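PDB 1ZS4: transcriptional activator II, which activates transcription from phage promoters for the repressor and integrase genes, binding DNA as a homotetramer and allowing the virus to establish latency. Local coordinates for residues N20-M24 with L25-K29; R73-A76 with A77-N81. All coordinates share one frame; numbering follows the deposited sequence.

Contact 1 (N20-M24 with L25-K29); sequences NKIAM and LGTEK. With nucleotides of chain A.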
loop_
_atom_site.group_PDB
_atom_site.type_symbol
_atom_site.label_atom_id
_atom_site.label_comp_id
_atom_site.label_asym_id
_atom_site.label_seq_id
_atom_site.Cartn_x
_atom_site.Cartn_y
_atom_site.Cartn_z
ATOM N N ASN C 20 -0.412 -0.756 30.039
ATOM C CA ASN C 20 -0.417 -1.619 31.226
ATOM C C ASN C 20 0.239 -2.977 30.938
ATOM O O ASN C 20 0.922 -3.530 31.797
ATOM C CB ASN C 20 -1.844 -1.836 31.740
ATOM C CG ASN C 20 -1.884 -2.721 32.976
ATOM O OD1 ASN C 20 -1.315 -2.374 34.017
ATOM N ND2 ASN C 20 -2.542 -3.877 32.865
ATOM N N LYS C 21 0.041 -3.512 29.735
ATOM C CA LYS C 21 0.648 -4.795 29.389
ATOM C C LYS C 21 2.168 -4.648 29.374
ATOM O O LYS C 21 2.893 -5.518 29.868
ATOM C CB LYS C 21 0.129 -5.291 28.042
ATOM C CG LYS C 21 -1.230 -5.988 28.152
ATOM C CD LYS C 21 -1.807 -6.298 26.774
ATOM C CE LYS C 21 -2.978 -7.284 26.835
ATOM N NZ LYS C 21 -2.506 -8.712 26.912
ATOM N N ILE C 22 2.663 -3.546 28.821
ATOM C CA ILE C 22 4.109 -3.317 28.807
ATOM C C ILE C 22 4.643 -3.181 30.249
ATOM O O ILE C 22 5.696 -3.732 30.599
ATOM C CB ILE C 22 4.467 -2.021 28.034
ATOM C CG1 ILE C 22 4.203 -2.211 26.533
ATOM C CG2 ILE C 22 5.937 -1.644 28.287
ATOM C CD1 ILE C 22 4.304 -0.911 25.741
ATOM N N ALA C 23 3.914 -2.454 31.089
ATOM C CA ALA C 23 4.351 -2.258 32.472
ATOM C C ALA C 23 4.360 -3.543 33.286
ATOM O O ALA C 23 5.247 -3.750 34.126
ATOM C CB ALA C 23 3.471 -1.220 33.166
ATOM N N MET C 24 3.369 -4.396 33.055
ATOM C CA MET C 24 3.276 -5.658 33.781
ATOM C C MET C 24 4.379 -6.607 33.365
ATOM O O MET C 24 4.912 -7.328 34.199
ATOM C CB MET C 24 1.913 -6.316 33.561
ATOM C CG MET C 24 0.773 -5.566 34.248
ATOM S SD MET C 24 0.881 -5.532 36.063
ATOM C CE MET C 24 1.714 -3.947 36.329
ATOM N N LEU C 25 4.722 -6.616 32.078
ATOM C CA LEU C 25 5.799 -7.481 31.609
ATOM C C LEU C 25 7.118 -6.855 32.060
ATOM O O LEU C 25 8.034 -7.551 32.501
ATOM C CB LEU C 25 5.789 -7.580 30.074
ATOM C CG LEU C 25 6.222 -8.884 29.384
ATOM C CD1 LEU C 25 6.526 -8.591 27.917
ATOM C CD2 LEU C 25 7.436 -9.498 30.052
ATOM N N GLY C 26 7.187 -5.529 31.963
ATOM C CA GLY C 26 8.392 -4.793 32.312
ATOM C C GLY C 26 8.906 -4.159 31.028
ATOM O O GLY C 26 8.829 -4.772 29.966
ATOM N N THR C 27 9.420 -2.937 31.104
ATOM C CA THR C 27 9.926 -2.269 29.909
ATOM C C THR C 27 11.164 -2.969 29.357
ATOM O O THR C 27 11.230 -3.263 28.155
ATOM C CB THR C 27 10.194 -0.769 30.192
ATOM O OG1 THR C 27 8.946 -0.133 30.522
ATOM C CG2 THR C 27 10.801 -0.058 28.964
ATOM N N GLU C 28 12.148 -3.248 30.211
ATOM C CA GLU C 28 13.347 -3.957 29.738
ATOM C C GLU C 28 12.960 -5.339 29.200
ATOM O O GLU C 28 13.431 -5.748 28.145
ATOM C CB GLU C 28 14.370 -4.101 30.871
ATOM C CG GLU C 28 15.511 -5.113 30.603
ATOM C CD GLU C 28 16.399 -4.731 29.430
ATOM O OE1 GLU C 28 16.358 -3.561 28.995
ATOM O OE2 GLU C 28 17.163 -5.599 28.945
ATOM N N LYS C 29 12.093 -6.056 29.913
ATOM C CA LYS C 29 11.683 -7.384 29.454
ATOM C C LYS C 29 10.972 -7.305 28.105
ATOM O O LYS C 29 11.183 -8.150 27.230
ATOM C CB LYS C 29 10.804 -8.078 30.507
ATOM C CG LYS C 29 11.583 -8.536 31.751
ATOM C CD LYS C 29 12.699 -9.524 31.382
ATOM C CE LYS C 29 13.612 -9.872 32.572
ATOM N NZ LYS C 29 14.570 -8.772 32.957
ATOM P P DG A 7 11.740 -1.563 33.671
ATOM O OP1 DG A 7 10.650 -2.532 33.866
ATOM O OP2 DG A 7 12.774 -1.825 32.633
ATOM O "O5'" DG A 7 11.108 -0.144 33.366
ATOM C "C5'" DG A 7 10.297 0.503 34.332
ATOM C "C4'" DG A 7 10.383 2.007 34.193
ATOM O "O4'" DG A 7 11.709 2.467 34.584
ATOM C "C3'" DG A 7 10.209 2.504 32.752
ATOM O "O3'" DG A 7 9.614 3.804 32.809
ATOM C "C2'" DG A 7 11.637 2.533 32.225
ATOM C "C1'" DG A 7 12.408 2.984 33.457
ATOM N N9 DG A 7 13.808 2.577 33.544
ATOM C C8 DG A 7 14.350 1.358 33.213
ATOM N N7 DG A 7 15.652 1.318 33.367
ATOM C C5 DG A 7 15.983 2.584 33.831
ATOM C C6 DG A 7 17.245 3.142 34.182
ATOM O O6 DG A 7 18.369 2.612 34.146
ATOM N N1 DG A 7 17.120 4.453 34.614
ATOM C C2 DG A 7 15.936 5.147 34.701
ATOM N N2 DG A 7 16.022 6.412 35.142
ATOM N N3 DG A 7 14.759 4.642 34.379
ATOM C C4 DG A 7 14.855 3.368 33.955
#
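I22 and T27 meet across the bend between two helices because of their first torsions: I22 keeps CG1 beside its backbone N (chi1 -70°), which leaves CG2 anti to N and directed at T27, and T27 holds OG1 beside its own N, anti to the carbonyl carbon (chi1 -63°). The two side chains cross at a slant, I22 CG2 lying 4.0 Å from T27 OG1. That hydroxyl is hydrogen-bonded to K45, on helix 38-47, while I22 packs on I41 of the same helix. Helix 7-25 ends at this point in the chain. L25 N is bonded to K21 O at 3.1 Å, and G26 N closes the last turn on I22 O at 2.7 Å. G26 then breaks the helix with positive phi (115°), a conformation that glycine accommodates easily, and it serves at once as N-cap residue of helix 27-34. The opening amides of that helix face a DNA phosphate, DG7 of chain A: T27 N gives a hydrogen bond to OP1 at 3.1 Å and E28 N one to OP2 at 2.9 Å. T27 CB also comes to 3.4 Å from the O5' of that nucleotide. K21, on the flank, gives its NZ to the carbonyl of L59 of the second subunit. Two uncharged N-H groups thus each hold one phosphate oxygen, a grip on the DNA backbone that is independent of base identity and that the positive end of the helix dipole probably strengthens.

Contact 2 (R73-A76 with A77-N81); sequences RQVA and AILTN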
loop_
_atom_site.group_PDB
_atom_site.type_symbol
_atom_site.label_atom_id
_atom_site.label_comp_id
_atom_site.label_asym_id
_atom_site.label_seq_id
_atom_site.Cartn_x
_atom_site.Cartn_y
_atom_site.Cartn_z
ATOM N N ARG C 73 -16.010 -5.650 -5.386
ATOM C CA ARG C 73 -16.090 -5.357 -6.819
ATOM C C ARG C 73 -14.704 -5.050 -7.352
ATOM O O ARG C 73 -14.309 -5.535 -8.411
ATOM C CB ARG C 73 -16.982 -4.145 -7.093
ATOM C CG ARG C 73 -18.465 -4.389 -6.941
ATOM C CD ARG C 73 -19.239 -3.225 -7.554
ATOM N NE ARG C 73 -18.938 -1.944 -6.907
ATOM C CZ ARG C 73 -19.582 -1.464 -5.844
ATOM N NH1 ARG C 73 -20.577 -2.152 -5.294
ATOM N NH2 ARG C 73 -19.232 -0.289 -5.326
ATOM N N GLN C 74 -13.970 -4.238 -6.597
ATOM C CA GLN C 74 -12.623 -3.843 -6.992
ATOM C C GLN C 74 -11.676 -5.019 -7.069
ATOM O O GLN C 74 -10.900 -5.130 -8.013
ATOM C CB GLN C 74 -12.056 -2.825 -6.008
ATOM C CG GLN C 74 -12.794 -1.495 -5.970
ATOM C CD GLN C 74 -12.303 -0.603 -4.844
ATOM O OE1 GLN C 74 -12.413 -0.950 -3.668
ATOM N NE2 GLN C 74 -11.749 0.549 -5.200
ATOM N N VAL C 75 -11.715 -5.879 -6.059
ATOM C CA VAL C 75 -10.836 -7.031 -6.050
ATOM C C VAL C 75 -11.261 -8.023 -7.124
ATOM O O VAL C 75 -10.427 -8.638 -7.782
ATOM C CB VAL C 75 -10.830 -7.700 -4.667
ATOM C CG1 VAL C 75 -10.003 -8.974 -4.712
ATOM C CG2 VAL C 75 -10.243 -6.725 -3.640
ATOM N N ALA C 76 -12.565 -8.177 -7.321
ATOM C CA ALA C 76 -13.031 -9.094 -8.357
ATOM C C ALA C 76 -12.565 -8.604 -9.729
ATOM O O ALA C 76 -12.229 -9.418 -10.599
ATOM C CB ALA C 76 -14.558 -9.206 -8.318
ATOM N N ALA C 77 -12.545 -7.283 -9.924
ATOM C CA ALA C 77 -12.106 -6.700 -11.197
ATOM C C ALA C 77 -10.649 -7.087 -11.466
ATOM O O ALA C 77 -10.279 -7.462 -12.583
ATOM C CB ALA C 77 -12.265 -5.161 -11.159
ATOM N N ILE C 78 -9.824 -7.000 -10.429
ATOM C CA ILE C 78 -8.413 -7.363 -10.520
ATOM C C ILE C 78 -8.249 -8.855 -10.828
ATOM O O ILE C 78 -7.316 -9.266 -11.511
ATOM C CB ILE C 78 -7.696 -7.038 -9.190
ATOM C CG1 ILE C 78 -7.756 -5.527 -8.959
ATOM C CG2 ILE C 78 -6.247 -7.526 -9.225
ATOM C CD1 ILE C 78 -7.287 -5.074 -7.571
ATOM N N LEU C 79 -9.165 -9.665 -10.316
ATOM C CA LEU C 79 -9.098 -11.105 -10.536
ATOM C C LEU C 79 -9.931 -11.576 -11.735
ATOM O O LEU C 79 -10.262 -12.749 -11.840
ATOM C CB LEU C 79 -9.506 -11.850 -9.260
ATOM C CG LEU C 79 -8.541 -11.654 -8.078
ATOM C CD1 LEU C 79 -9.121 -12.250 -6.816
ATOM C CD2 LEU C 79 -7.195 -12.298 -8.406
ATOM N N THR C 80 -10.267 -10.653 -12.634
ATOM C CA THR C 80 -11.012 -11.002 -13.839
ATOM C C THR C 80 -10.116 -10.755 -15.041
ATOM O O THR C 80 -9.538 -9.673 -15.175
ATOM C CB THR C 80 -12.272 -10.139 -14.019
ATOM O OG1 THR C 80 -13.153 -10.339 -12.908
ATOM C CG2 THR C 80 -13.002 -10.532 -15.310
ATOM N N ASN C 81 -10.007 -11.733 -15.888
ATOM C CA ASN C 81 -9.135 -11.604 -17.041
ATOM C C ASN C 81 -9.634 -10.704 -18.176
ATOM O O ASN C 81 -10.806 -10.338 -18.268
ATOM C CB ASN C 81 -8.925 -12.966 -17.671
ATOM C CG ASN C 81 -7.918 -13.807 -16.947
ATOM O OD1 ASN C 81 -8.223 -14.936 -16.570
ATOM N ND2 ASN C 81 -6.721 -13.282 -16.762
#
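V75 and L79, one turn apart, run alongside each other in the same direction, V75 CG1 standing 4.0 Å from L79 CD1. V75 puts CG1 anti to its backbone N (chi1 175°), on the side of the carbonyl carbon and hence of the following turn; L79 carries CG anti to its carbonyl carbon and beside its N, and its CG stays 3.6 Å from V75 O. The pair forms an apolar strip used by other chains: V75 packs on V75 of the second subunit and on L71 of the third, L79 on L71 of the fourth, and I78 also packs on M68 of the third and of the fourth subunit. I78 adopts the same first torsion as L79 (chi1 -63°), which folds CG1 back over the previous turn to 3.3 Å from Q74 O. A77 sets its small CB against the carbonyl oxygens of R73 and Q74. The backbone keeps its helical bonds to the end, A77 N to R73 O, I78 N to Q74 O and, last, L79 N to V75 O at 3.0 Å. L79 then leaves helical angles. T80 swings OG1 back beside its own N, and the hydroxyl gives a hydrogen bond to A76 O at 2.7 Å from above the carbonyl plane, 39° out of it. A side-chain hydroxyl thereby serves a carbonyl of the final turn. Beyond it, N81 ND2 is hydrogen-bonded to the carbonyl of A69 of the fourth subunit. This is a helix C-terminus at which a threonine hydroxyl bonds back to a carbonyl of the final turn, on a helix that packs against the other three subunits of the tetramer.

From the N terminus, helix 7-25 leads into contact 1, the tight turn at G26 that joins it to helix 27-34 at the start of the predicted helix-turn-helix. Helices 38-47 and 49-59 follow, then a linker to helix 65-78, whose last turn and exit make contact 2. Each contact closes only a local turn, and the two stand in series without nesting or crossing. The centres of contact 1 and contact 2 are about 45 Å apart, on opposite sides of the chain's centre. Both touch the second subunit, so the DNA-facing end and the tetramer-forming C-terminal helix each join the same neighbour, while contact 2 also meets the third and fourth.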